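Local structure of VP5 (6QGL) at residues T171-P176 / F181-F186; E470-S475 / D481-L486; A12-V17 / A316-T321; E392-P397 / W409-S414. The protein is an envelope protein of a haloarchaeal pleomorphic virus and probably drives fusion of the viral membrane with that of the host cell. One frame throughout, in Å; residues are numbered along the deposited sequence.

Interaction 1. Residues T171-P176 / F181-F186; sequences TTVSMP and FTLLTF
Thr-171 and Leu-183 are joined by two backbone hydrogen bonds. Thr-171 N gives to Leu-183 O at 2.8 Å, and Leu-183 N gives back to Thr-171 O. Val-173 and Phe-181 form the second such pair. Val-173 N reaches Phe-181 O at 2.9 Å, and Phe-181 N returns the bond to Val-173 O. Between these pairs, Thr-172 and Thr-182 face each other as a non-hydrogen-bonded pair. One water links their hydroxyls, 2.7 Å from Thr-172 OG1 and 3.2 Å from Thr-182 OG1.

The hydroxyl of Thr-171 is met directly, with OG1 2.7 Å from Thr-185 OG1. In both residues OG1 stands beside the backbone N (chi1 -58° in Thr-171), which turns the two hydroxyls toward each other. Thr-185 OG1 also bonds Asn-205 ND2, so that hydroxyl has two partners.

Val-173 and Leu-183 share a face of the sheet, and Val-173 CG2 touches Leu-183 CB at 3.7 Å. Met-175 bends at chi2 (-59°) and lays CE on Phe-181 CB at 3.6 Å. Both side chains also touch helix 97-140, through Thr-117 and Tyr-120. The paired strands 166-174 and 180-189 are a beta hairpin at one edge of a four-stranded antiparallel sheet.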
loop_
_atom_site.group_PDB
_atom_site.type_symbol
_atom_site.label_atom_id
_atom_site.label_comp_id
_atom_site.label_asym_id
_atom_site.label_seq_id
_atom_site.Cartn_x
_atom_site.Cartn_y
_atom_site.Cartn_z
ATOM N N THR A 171 16.804 -3.563 19.413
ATOM C CA THR A 171 17.541 -2.345 19.081
ATOM C C THR A 171 16.718 -1.150 19.537
ATOM O O THR A 171 15.576 -0.991 19.107
ATOM C CB THR A 171 17.901 -2.327 17.586
ATOM O OG1 THR A 171 18.676 -3.491 17.299
ATOM C CG2 THR A 171 18.676 -1.079 17.173
ATOM N N THR A 172 17.299 -0.325 20.426
ATOM C CA THR A 172 16.645 0.863 20.968
ATOM C C THR A 172 16.709 2.020 19.971
ATOM O O THR A 172 17.793 2.402 19.518
ATOM C CB THR A 172 17.215 1.222 22.355
ATOM O OG1 THR A 172 17.060 0.106 23.229
ATOM C CG2 THR A 172 16.538 2.440 22.978
ATOM N N VAL A 173 15.529 2.567 19.643
ATOM C CA VAL A 173 15.335 3.719 18.766
ATOM C C VAL A 173 14.879 4.859 19.681
ATOM O O VAL A 173 13.965 4.665 20.487
ATOM C CB VAL A 173 14.315 3.415 17.627
ATOM C CG1 VAL A 173 13.887 4.684 16.888
ATOM C CG2 VAL A 173 14.881 2.396 16.644
ATOM N N SER A 174 15.542 6.024 19.594
ATOM C CA SER A 174 15.176 7.176 20.411
ATOM C C SER A 174 14.133 8.005 19.680
ATOM O O SER A 174 14.456 8.718 18.723
ATOM C CB SER A 174 16.403 8.000 20.788
ATOM O OG SER A 174 17.264 7.255 21.632
ATOM N N MET A 175 12.863 7.849 20.093
ATOM C CA MET A 175 11.736 8.562 19.498
ATOM C C MET A 175 11.803 10.047 19.868
ATOM O O MET A 175 12.248 10.369 20.974
ATOM C CB MET A 175 10.388 7.918 19.883
ATOM C CG MET A 175 10.117 6.592 19.174
ATOM S SD MET A 175 10.112 6.714 17.361
ATOM C CE MET A 175 9.830 5.032 16.923
ATOM N N PRO A 176 11.421 10.968 18.951
ATOM C CA PRO A 176 11.535 12.406 19.255
ATOM C C PRO A 176 10.769 12.906 20.475
ATOM O O PRO A 176 11.119 13.962 20.994
ATOM C CB PRO A 176 11.033 13.082 17.981
ATOM C CG PRO A 176 11.149 12.063 16.925
ATOM C CD PRO A 176 10.911 10.751 17.582
ATOM N N PHE A 181 11.740 3.098 21.625
ATOM C CA PHE A 181 11.011 2.068 20.890
ATOM C C PHE A 181 11.949 0.912 20.575
ATOM O O PHE A 181 13.095 1.135 20.173
ATOM C CB PHE A 181 10.380 2.626 19.601
ATOM C CG PHE A 181 9.544 1.629 18.829
ATOM C CD1 PHE A 181 8.230 1.368 19.196
ATOM C CD2 PHE A 181 10.072 0.951 17.737
ATOM C CE1 PHE A 181 7.465 0.430 18.494
ATOM C CE2 PHE A 181 9.310 0.006 17.047
ATOM C CZ PHE A 181 8.007 -0.237 17.420
ATOM N N THR A 182 11.462 -0.322 20.754
ATOM C CA THR A 182 12.245 -1.514 20.462
ATOM C C THR A 182 12.032 -1.939 19.010
ATOM O O THR A 182 10.973 -2.475 18.660
ATOM C CB THR A 182 11.988 -2.633 21.490
ATOM O OG1 THR A 182 12.299 -2.158 22.798
ATOM C CG2 THR A 182 12.807 -3.880 21.209
ATOM N N LEU A 183 13.040 -1.675 18.170
ATOM C CA LEU A 183 13.076 -2.081 16.770
ATOM C C LEU A 183 13.786 -3.433 16.744
ATOM O O LEU A 183 14.797 -3.611 17.429
ATOM C CB LEU A 183 13.839 -1.041 15.921
ATOM C CG LEU A 183 14.164 -1.393 14.457
ATOM C CD1 LEU A 183 12.930 -1.311 13.570
ATOM C CD2 LEU A 183 15.249 -0.496 13.915
ATOM N N LEU A 184 13.238 -4.397 15.996
ATOM C CA LEU A 184 13.853 -5.716 15.920
ATOM C C LEU A 184 14.844 -5.771 14.774
ATOM O O LEU A 184 14.484 -5.500 13.629
ATOM C CB LEU A 184 12.805 -6.842 15.808
ATOM C CG LEU A 184 11.790 -6.981 16.953
ATOM C CD1 LEU A 184 10.727 -7.992 16.608
ATOM C CD2 LEU A 184 12.462 -7.355 18.269
ATOM N N THR A 185 16.107 -6.060 15.094
ATOM C CA THR A 185 17.159 -6.213 14.103
ATOM C C THR A 185 17.191 -7.686 13.745
ATOM O O THR A 185 17.364 -8.541 14.621
ATOM C CB THR A 185 18.489 -5.650 14.612
ATOM O OG1 THR A 185 18.338 -4.242 14.751
ATOM C CG2 THR A 185 19.651 -5.937 13.666
ATOM N N PHE A 186 16.974 -7.981 12.462
ATOM C CA PHE A 186 16.955 -9.347 11.974
ATOM C C PHE A 186 18.355 -9.865 11.677
ATOM O O PHE A 186 19.010 -9.374 10.759
ATOM C CB PHE A 186 16.043 -9.479 10.741
ATOM C CG PHE A 186 16.010 -10.881 10.189
ATOM C CD1 PHE A 186 15.208 -11.857 10.769
ATOM C CD2 PHE A 186 16.812 -11.240 9.113
ATOM C CE1 PHE A 186 15.205 -13.164 10.280
ATOM C CE2 PHE A 186 16.818 -12.548 8.638
ATOM C CZ PHE A 186 16.009 -13.501 9.217
HETATM O O HOH W 1 15.464 -2.104 23.065
#

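Interaction 2. Residues E470-S475 / D481-L486; sequences EPQTDS and DEWDQL
Glu-470 and Glu-482 bring their carboxylates together where a loop packs against the start of helix 480-496. Five residues separate the two segments: residues 470-475 belong to the loop that leads into the helix, and 481-486 lie in its first turns. This is a loop folded back on the helix that follows it.

Glu-482 OE2 lies 3.1 Å from Glu-470 OE2 and equally close to Glu-470 OE1. Two like charges therefore lie close together. The carboxylate planes are 24° apart, nearly coplanar. Glu-470 gets there with an extended chain, its CG anti to the backbone N (chi1 -176°).

The second touch is between Gln-472 and Trp-483. Gln-472 OE1 lies 3.7 Å from Trp-483 CH2, and the amide and ring planes are 57° apart.

Further out, Tyr-477 ties the parts together. Its backbone N gives a hydrogen bond to Glu-482 OE2, which holds the oxygen nearest to Glu-470. Its backbone O takes the bond from Trp-483 NE1, its ring meets the indole edge-to-face, and its hydroxyl bonds Glu-470 O. Helix 73-92 meets both segments. On the helix side, its Ile-85 and Ile-88 pack on Trp-483. On the loop side, it binds Gln-472 twice: His-77 ND1 bonds Gln-472 N, and Gln-472 NE2 is hydrogen-bonded to Thr-81 OG1.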
loop_
_atom_site.group_PDB
_atom_site.type_symbol
_atom_site.label_atom_id
_atom_site.label_comp_id
_atom_site.label_asym_id
_atom_site.label_seq_id
_atom_site.Cartn_x
_atom_site.Cartn_y
_atom_site.Cartn_z
ATOM N N GLU A 470 -2.410 24.973 -1.324
ATOM C CA GLU A 470 -1.075 25.577 -1.368
ATOM C C GLU A 470 -0.053 24.755 -0.549
ATOM O O GLU A 470 -0.235 24.617 0.665
ATOM C CB GLU A 470 -1.144 27.033 -0.858
ATOM C CG GLU A 470 0.164 27.808 -0.932
ATOM C CD GLU A 470 0.281 29.029 -0.032
ATOM O OE1 GLU A 470 1.402 29.579 0.062
ATOM O OE2 GLU A 470 -0.733 29.434 0.580
ATOM N N PRO A 471 1.009 24.190 -1.190
ATOM C CA PRO A 471 2.008 23.420 -0.421
ATOM C C PRO A 471 2.721 24.296 0.597
ATOM O O PRO A 471 3.040 25.444 0.296
ATOM C CB PRO A 471 2.991 22.918 -1.491
ATOM C CG PRO A 471 2.297 23.091 -2.787
ATOM C CD PRO A 471 1.373 24.256 -2.619
ATOM N N GLN A 472 2.943 23.757 1.800
ATOM C CA GLN A 472 3.599 24.457 2.894
ATOM C C GLN A 472 5.111 24.504 2.736
ATOM O O GLN A 472 5.743 23.489 2.444
ATOM C CB GLN A 472 3.216 23.834 4.230
ATOM C CG GLN A 472 2.783 24.875 5.247
ATOM C CD GLN A 472 1.503 24.537 5.965
ATOM O OE1 GLN A 472 0.908 25.380 6.638
ATOM N NE2 GLN A 472 1.043 23.304 5.849
ATOM N N THR A 473 5.680 25.695 2.926
ATOM C CA THR A 473 7.106 26.012 2.851
ATOM C C THR A 473 7.565 26.636 4.175
ATOM O O THR A 473 6.750 26.910 5.059
ATOM C CB THR A 473 7.409 26.948 1.656
ATOM O OG1 THR A 473 6.843 28.239 1.882
ATOM C CG2 THR A 473 6.946 26.385 0.318
ATOM N N ASP A 474 8.870 26.888 4.296
ATOM C CA ASP A 474 9.444 27.503 5.490
ATOM C C ASP A 474 9.106 29.003 5.604
ATOM O O ASP A 474 9.472 29.623 6.594
ATOM C CB ASP A 474 10.969 27.292 5.505
ATOM C CG ASP A 474 11.747 27.939 4.369
ATOM O OD1 ASP A 474 11.108 28.530 3.463
ATOM O OD2 ASP A 474 12.991 27.854 4.383
ATOM N N SER A 475 8.451 29.590 4.587
ATOM C CA SER A 475 8.145 31.019 4.590
ATOM C C SER A 475 6.674 31.387 4.340
ATOM O O SER A 475 6.338 32.574 4.395
ATOM C CB SER A 475 9.043 31.742 3.587
ATOM O OG SER A 475 8.801 31.290 2.264
ATOM N N ASP A 481 -5.820 34.485 5.133
ATOM C CA ASP A 481 -6.396 34.052 3.858
ATOM C C ASP A 481 -5.827 32.717 3.386
ATOM O O ASP A 481 -6.580 31.891 2.868
ATOM C CB ASP A 481 -6.214 35.130 2.779
ATOM C CG ASP A 481 -7.075 36.362 2.990
ATOM O OD1 ASP A 481 -8.319 36.228 2.978
ATOM O OD2 ASP A 481 -6.505 37.462 3.151
ATOM N N GLU A 482 -4.506 32.504 3.581
ATOM C CA GLU A 482 -3.799 31.265 3.233
ATOM C C GLU A 482 -4.367 30.105 4.057
ATOM O O GLU A 482 -4.598 29.018 3.521
ATOM C CB GLU A 482 -2.287 31.404 3.492
ATOM C CG GLU A 482 -1.554 32.268 2.482
ATOM C CD GLU A 482 -0.068 32.401 2.750
ATOM O OE1 GLU A 482 0.349 33.447 3.297
ATOM O OE2 GLU A 482 0.681 31.454 2.417
ATOM N N TRP A 483 -4.618 30.365 5.354
ATOM C CA TRP A 483 -5.176 29.423 6.317
ATOM C C TRP A 483 -6.660 29.160 6.073
ATOM O O TRP A 483 -7.093 28.011 6.185
ATOM C CB TRP A 483 -4.950 29.928 7.743
ATOM C CG TRP A 483 -3.556 29.713 8.255
ATOM C CD1 TRP A 483 -2.603 30.667 8.461
ATOM C CD2 TRP A 483 -2.965 28.463 8.635
ATOM N NE1 TRP A 483 -1.452 30.088 8.946
ATOM C CE2 TRP A 483 -1.646 28.735 9.062
ATOM C CE3 TRP A 483 -3.419 27.130 8.645
ATOM C CZ2 TRP A 483 -0.776 27.725 9.493
ATOM C CZ3 TRP A 483 -2.559 26.133 9.079
ATOM C CH2 TRP A 483 -1.253 26.432 9.493
ATOM N N ASP A 484 -7.439 30.218 5.749
ATOM C CA ASP A 484 -8.874 30.128 5.454
ATOM C C ASP A 484 -9.104 29.270 4.212
ATOM O O ASP A 484 -10.021 28.446 4.205
ATOM C CB ASP A 484 -9.494 31.528 5.266
ATOM C CG ASP A 484 -9.753 32.318 6.539
ATOM O OD1 ASP A 484 -9.739 31.711 7.634
ATOM O OD2 ASP A 484 -9.994 33.541 6.437
ATOM N N GLN A 485 -8.246 29.444 3.181
ATOM C CA GLN A 485 -8.281 28.683 1.932
ATOM C C GLN A 485 -7.971 27.210 2.178
ATOM O O GLN A 485 -8.603 26.363 1.557
ATOM C CB GLN A 485 -7.308 29.266 0.898
ATOM C CG GLN A 485 -7.892 30.426 0.093
ATOM C CD GLN A 485 -6.938 31.042 -0.913
ATOM O OE1 GLN A 485 -7.231 32.085 -1.507
ATOM N NE2 GLN A 485 -5.780 30.429 -1.139
ATOM N N LEU A 486 -7.025 26.905 3.097
ATOM C CA LEU A 486 -6.643 25.536 3.455
ATOM C C LEU A 486 -7.854 24.732 3.963
ATOM O O LEU A 486 -8.088 23.630 3.469
ATOM C CB LEU A 486 -5.495 25.533 4.490
ATOM C CG LEU A 486 -4.944 24.161 4.919
ATOM C CD1 LEU A 486 -3.965 23.609 3.900
ATOM C CD2 LEU A 486 -4.274 24.244 6.271
#

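Interaction 3. Residues A12-V17 / A316-T321; sequences AAISAV and ATLPGT
Ile-14 and Leu-318 supply the apolar part of the contact. Their side chains reach toward each other tip to tip. The 3.2 Å between Ile-14 CD1 and Leu-318 CD1 is doubtfully short for two methyl groups. The extended end of Ile-14 (chi2 158°) carries CD1 across to the strand. Around the pair, Ile-311 of strand 305-311 and Leu-441 of strand 438-443 also touch Ile-14, while Val-356 touches Leu-318.

A looser contact runs from side chain to backbone. Ala-316 CB lies 4.2 Å from Ala-13 O, a plain van der Waals approach.

Polar bonding is left to neighbours. Ala-13 O accepts from Thr-314 OG1, just ahead of residues 316-321. Leu-318 pairs through its backbone with Ile-309, which keeps strand 317-324 in its six-stranded antiparallel sheet. Val-17 makes a backbone hydrogen bond with Gln-442.

Residues 12-17 fall within a predicted transmembrane helix, yet here they form an irregular coil laid over that sheet. The contact joins the N-terminal region to a strand some 300 residues later. Apart from Ala-13 O, the groups that meet between the two segments are aliphatic and buried, so its hold is by apolar packing.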
loop_
_atom_site.group_PDB
_atom_site.type_symbol
_atom_site.label_atom_id
_atom_site.label_comp_id
_atom_site.label_asym_id
_atom_site.label_seq_id
_atom_site.Cartn_x
_atom_site.Cartn_y
_atom_site.Cartn_z
ATOM N N ALA A 12 -4.678 -9.709 -9.365
ATOM C CA ALA A 12 -4.399 -10.490 -10.581
ATOM C C ALA A 12 -4.995 -9.821 -11.835
ATOM O O ALA A 12 -4.394 -9.849 -12.917
ATOM C CB ALA A 12 -4.934 -11.903 -10.420
ATOM N N ALA A 13 -6.159 -9.157 -11.659
ATOM C CA ALA A 13 -6.874 -8.445 -12.706
ATOM C C ALA A 13 -6.224 -7.131 -13.085
ATOM O O ALA A 13 -6.394 -6.697 -14.202
ATOM C CB ALA A 13 -8.314 -8.196 -12.284
ATOM N N ILE A 14 -5.576 -6.433 -12.169
ATOM C CA ILE A 14 -4.949 -5.155 -12.512
ATOM C C ILE A 14 -3.527 -5.168 -11.958
ATOM O O ILE A 14 -3.357 -5.446 -10.761
ATOM C CB ILE A 14 -5.762 -3.906 -12.047
ATOM C CG1 ILE A 14 -7.256 -4.020 -12.407
ATOM C CG2 ILE A 14 -5.182 -2.605 -12.620
ATOM C CD1 ILE A 14 -8.102 -3.174 -11.581
ATOM N N SER A 15 -2.508 -4.878 -12.793
ATOM C CA SER A 15 -1.097 -4.839 -12.382
ATOM C C SER A 15 -0.891 -3.878 -11.195
ATOM O O SER A 15 0.075 -4.022 -10.445
ATOM C CB SER A 15 -0.221 -4.452 -13.569
ATOM O OG SER A 15 -0.321 -5.421 -14.602
ATOM N N ALA A 16 -1.847 -2.938 -11.016
ATOM C CA ALA A 16 -1.904 -1.947 -9.948
ATOM C C ALA A 16 -1.896 -2.566 -8.555
ATOM O O ALA A 16 -2.661 -3.500 -8.293
ATOM C CB ALA A 16 -3.143 -1.087 -10.102
ATOM N N VAL A 17 -1.039 -2.016 -7.669
ATOM C CA VAL A 17 -0.873 -2.400 -6.262
ATOM C C VAL A 17 -2.167 -2.013 -5.535
ATOM O O VAL A 17 -2.503 -0.833 -5.466
ATOM C CB VAL A 17 0.386 -1.729 -5.627
ATOM C CG1 VAL A 17 0.465 -1.993 -4.124
ATOM C CG2 VAL A 17 1.668 -2.187 -6.316
ATOM N N ALA A 316 -9.823 -5.923 -18.353
ATOM C CA ALA A 316 -10.701 -5.453 -17.274
ATOM C C ALA A 316 -11.028 -3.966 -17.406
ATOM O O ALA A 316 -10.123 -3.171 -17.649
ATOM C CB ALA A 316 -10.050 -5.710 -15.923
ATOM N N THR A 317 -12.319 -3.598 -17.245
ATOM C CA THR A 317 -12.813 -2.212 -17.300
ATOM C C THR A 317 -13.312 -1.794 -15.913
ATOM O O THR A 317 -13.873 -2.623 -15.191
ATOM C CB THR A 317 -13.848 -2.018 -18.435
ATOM O OG1 THR A 317 -13.231 -2.303 -19.689
ATOM C CG2 THR A 317 -14.433 -0.604 -18.485
ATOM N N LEU A 318 -13.088 -0.515 -15.537
ATOM C CA LEU A 318 -13.458 0.018 -14.228
ATOM C C LEU A 318 -13.824 1.501 -14.199
ATOM O O LEU A 318 -13.003 2.320 -14.620
ATOM C CB LEU A 318 -12.277 -0.168 -13.257
ATOM C CG LEU A 318 -12.029 -1.537 -12.690
ATOM C CD1 LEU A 318 -10.835 -1.509 -11.810
ATOM C CD2 LEU A 318 -13.191 -1.959 -11.868
ATOM N N PRO A 319 -14.961 1.891 -13.572
ATOM C CA PRO A 319 -15.241 3.327 -13.398
ATOM C C PRO A 319 -14.672 3.816 -12.052
ATOM O O PRO A 319 -14.775 3.109 -11.047
ATOM C CB PRO A 319 -16.771 3.391 -13.428
ATOM C CG PRO A 319 -17.240 1.984 -13.077
ATOM C CD PRO A 319 -16.041 1.072 -12.984
ATOM N N GLY A 320 -14.072 5.003 -12.033
ATOM C CA GLY A 320 -13.497 5.545 -10.804
ATOM C C GLY A 320 -12.817 6.892 -10.920
ATOM O O GLY A 320 -12.712 7.454 -12.013
ATOM N N THR A 321 -12.345 7.411 -9.772
ATOM C CA THR A 321 -11.679 8.713 -9.662
ATOM C C THR A 321 -10.155 8.579 -9.544
ATOM O O THR A 321 -9.661 7.684 -8.855
ATOM C CB THR A 321 -12.292 9.548 -8.524
ATOM O OG1 THR A 321 -12.173 8.843 -7.294
ATOM C CG2 THR A 321 -13.755 9.887 -8.765
#

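Interaction 4. Residues E392-P397 / W409-S414; sequences ETVSVP and WSYDAS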
loop_
_atom_site.group_PDB
_atom_site.type_symbol
_atom_site.label_atom_id
_atom_site.label_comp_id
_atom_site.label_asym_id
_atom_site.label_seq_id
_atom_site.Cartn_x
_atom_site.Cartn_y
_atom_site.Cartn_z
ATOM N N GLU A 392 -26.835 -21.229 -22.190
ATOM C CA GLU A 392 -26.820 -21.512 -20.754
ATOM C C GLU A 392 -25.589 -20.855 -20.175
ATOM O O GLU A 392 -24.551 -20.826 -20.833
ATOM C CB GLU A 392 -26.763 -23.016 -20.483
ATOM C CG GLU A 392 -28.095 -23.722 -20.599
ATOM C CD GLU A 392 -28.029 -25.129 -20.049
ATOM O OE1 GLU A 392 -28.217 -25.292 -18.822
ATOM O OE2 GLU A 392 -27.758 -26.064 -20.835
ATOM N N THR A 393 -25.692 -20.330 -18.954
ATOM C CA THR A 393 -24.575 -19.656 -18.299
ATOM C C THR A 393 -24.280 -20.292 -16.943
ATOM O O THR A 393 -25.195 -20.733 -16.247
ATOM C CB THR A 393 -24.816 -18.129 -18.248
ATOM O OG1 THR A 393 -25.175 -17.669 -19.552
ATOM C CG2 THR A 393 -23.595 -17.342 -17.773
ATOM N N VAL A 394 -22.991 -20.355 -16.594
ATOM C CA VAL A 394 -22.498 -20.874 -15.324
ATOM C C VAL A 394 -21.471 -19.888 -14.770
ATOM O O VAL A 394 -20.579 -19.457 -15.504
ATOM C CB VAL A 394 -21.983 -22.346 -15.410
ATOM C CG1 VAL A 394 -20.884 -22.518 -16.460
ATOM C CG2 VAL A 394 -21.523 -22.864 -14.051
ATOM N N SER A 395 -21.633 -19.486 -13.502
ATOM C CA SER A 395 -20.697 -18.576 -12.847
ATOM C C SER A 395 -19.747 -19.410 -12.001
ATOM O O SER A 395 -20.188 -20.151 -11.115
ATOM C CB SER A 395 -21.430 -17.538 -12.002
ATOM O OG SER A 395 -20.517 -16.572 -11.508
ATOM N N VAL A 396 -18.449 -19.350 -12.327
ATOM C CA VAL A 396 -17.437 -20.137 -11.632
ATOM C C VAL A 396 -16.449 -19.222 -10.908
ATOM O O VAL A 396 -15.652 -18.562 -11.582
ATOM C CB VAL A 396 -16.703 -21.149 -12.561
ATOM C CG1 VAL A 396 -15.910 -22.163 -11.742
ATOM C CG2 VAL A 396 -17.669 -21.863 -13.506
ATOM N N PRO A 397 -16.451 -19.187 -9.551
ATOM C CA PRO A 397 -15.456 -18.362 -8.839
ATOM C C PRO A 397 -14.074 -19.001 -8.953
ATOM O O PRO A 397 -13.984 -20.230 -8.981
ATOM C CB PRO A 397 -15.960 -18.367 -7.392
ATOM C CG PRO A 397 -16.700 -19.630 -7.255
ATOM C CD PRO A 397 -17.291 -19.951 -8.602
ATOM N N TRP A 409 -6.643 -24.751 -16.345
ATOM C CA TRP A 409 -7.516 -24.943 -15.185
ATOM C C TRP A 409 -8.868 -25.466 -15.664
ATOM O O TRP A 409 -9.351 -25.025 -16.709
ATOM C CB TRP A 409 -7.702 -23.631 -14.408
ATOM C CG TRP A 409 -6.518 -23.223 -13.583
ATOM C CD1 TRP A 409 -6.391 -23.329 -12.231
ATOM C CD2 TRP A 409 -5.315 -22.603 -14.054
ATOM N NE1 TRP A 409 -5.168 -22.840 -11.830
ATOM C CE2 TRP A 409 -4.489 -22.383 -12.930
ATOM C CE3 TRP A 409 -4.852 -22.208 -15.322
ATOM C CZ2 TRP A 409 -3.222 -21.797 -13.035
ATOM C CZ3 TRP A 409 -3.587 -21.649 -15.428
ATOM C CH2 TRP A 409 -2.790 -21.441 -14.295
ATOM N N SER A 410 -9.477 -26.401 -14.914
ATOM C CA SER A 410 -10.773 -26.966 -15.292
ATOM C C SER A 410 -11.803 -26.981 -14.155
ATOM O O SER A 410 -11.433 -26.990 -12.981
ATOM C CB SER A 410 -10.605 -28.357 -15.902
ATOM O OG SER A 410 -10.491 -29.378 -14.923
ATOM N N TYR A 411 -13.098 -26.988 -14.524
ATOM C CA TYR A 411 -14.245 -27.049 -13.615
ATOM C C TYR A 411 -15.311 -27.980 -14.208
ATOM O O TYR A 411 -15.551 -27.938 -15.415
ATOM C CB TYR A 411 -14.823 -25.639 -13.334
ATOM C CG TYR A 411 -16.109 -25.648 -12.530
ATOM C CD1 TYR A 411 -16.091 -25.814 -11.148
ATOM C CD2 TYR A 411 -17.346 -25.512 -13.155
ATOM C CE1 TYR A 411 -17.272 -25.854 -10.408
ATOM C CE2 TYR A 411 -18.533 -25.545 -12.425
ATOM C CZ TYR A 411 -18.491 -25.719 -11.052
ATOM O OH TYR A 411 -19.661 -25.754 -10.331
ATOM N N ASP A 412 -15.954 -28.801 -13.354
ATOM C CA ASP A 412 -17.006 -29.746 -13.737
ATOM C C ASP A 412 -18.391 -29.121 -13.502
ATOM O O ASP A 412 -18.868 -29.050 -12.364
ATOM C CB ASP A 412 -16.849 -31.067 -12.958
ATOM C CG ASP A 412 -17.584 -32.266 -13.529
ATOM O OD1 ASP A 412 -18.610 -32.069 -14.213
ATOM O OD2 ASP A 412 -17.143 -33.405 -13.273
ATOM N N ALA A 413 -19.024 -28.663 -14.587
ATOM C CA ALA A 413 -20.327 -28.005 -14.560
ATOM C C ALA A 413 -21.492 -28.946 -14.891
ATOM O O ALA A 413 -22.534 -28.484 -15.361
ATOM C CB ALA A 413 -20.317 -26.804 -15.495
ATOM N N SER A 414 -21.337 -30.255 -14.600
ATOM C CA SER A 414 -22.368 -31.274 -14.847
ATOM C C SER A 414 -23.650 -31.074 -14.028
ATOM O O SER A 414 -24.722 -31.515 -14.451
ATOM C CB SER A 414 -21.814 -32.675 -14.619
ATOM O OG SER A 414 -20.794 -32.963 -15.560
#
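The ring of Tyr-411 has Val-396 over one face. Val-396 CG1 lies 3.8 Å from the ring centroid, 20° off the ring normal, a CH-pi contact. It is offset toward the rim, and Val-396 CG1 comes nearest to Tyr-411 CG at 3.6 Å. Val-396 CG2 lies past the CD2-CE2 side, 3.7 Å from Tyr-411 CD2. Both branches thus bear on the aromatic ring. The ring is placed there by chi1 173°, which sets CG anti to the backbone N. Val-394 approaches obliquely, and its CG2 is 4.3 Å from Tyr-411 CE2. Val-394 CG2 is also 4.4 Å from Ala-413 CB.

The contact packs two different antiparallel sheets against each other. Strand 393-397 pairs with strand 382-388 in one, and strand 409-412 lies between 371-374 and 402-403 in the other. The facing strands touch through side chains: Val-396 CA and Tyr-411 CA are 7.9 Å apart. Ile-372 of strand 371-374 touches both Val-394 and Ala-413.

The phenol end of Tyr-411 is held by Asp-416, whose OD2 is hydrogen-bonded to OH. Trp-401 also touches the tyrosine side chain. Beyond the ring the chain makes an Asx turn: Asp-412 OD1 accepts from Ser-414 N at 3.3 Å. Ser-414 OG gives a second bond to Asp-412 OD1, at 2.7 Å.

How the interactions relate
The four contacts are spread over the chain and none touches another. Interaction 3 closes a long loop, from residues 12-17 to 316-321, and interaction 1 is nested inside it. Interaction 4 follows, and interaction 2 comes last, near the C-terminal end. Interactions 3 and 4 are closest, with centres about 24 Å apart, on the same side of the chain's centre. They lie in the beta-rich part, but in different sheets. Interaction 1 is on the opposite side from both, on a hairpin packed on helix 97-140. Interaction 2 folds the loop before helix 480-496 onto that helix, beside helix 73-92. Interactions 2 and 3 thus bring both chain ends onto the folded body.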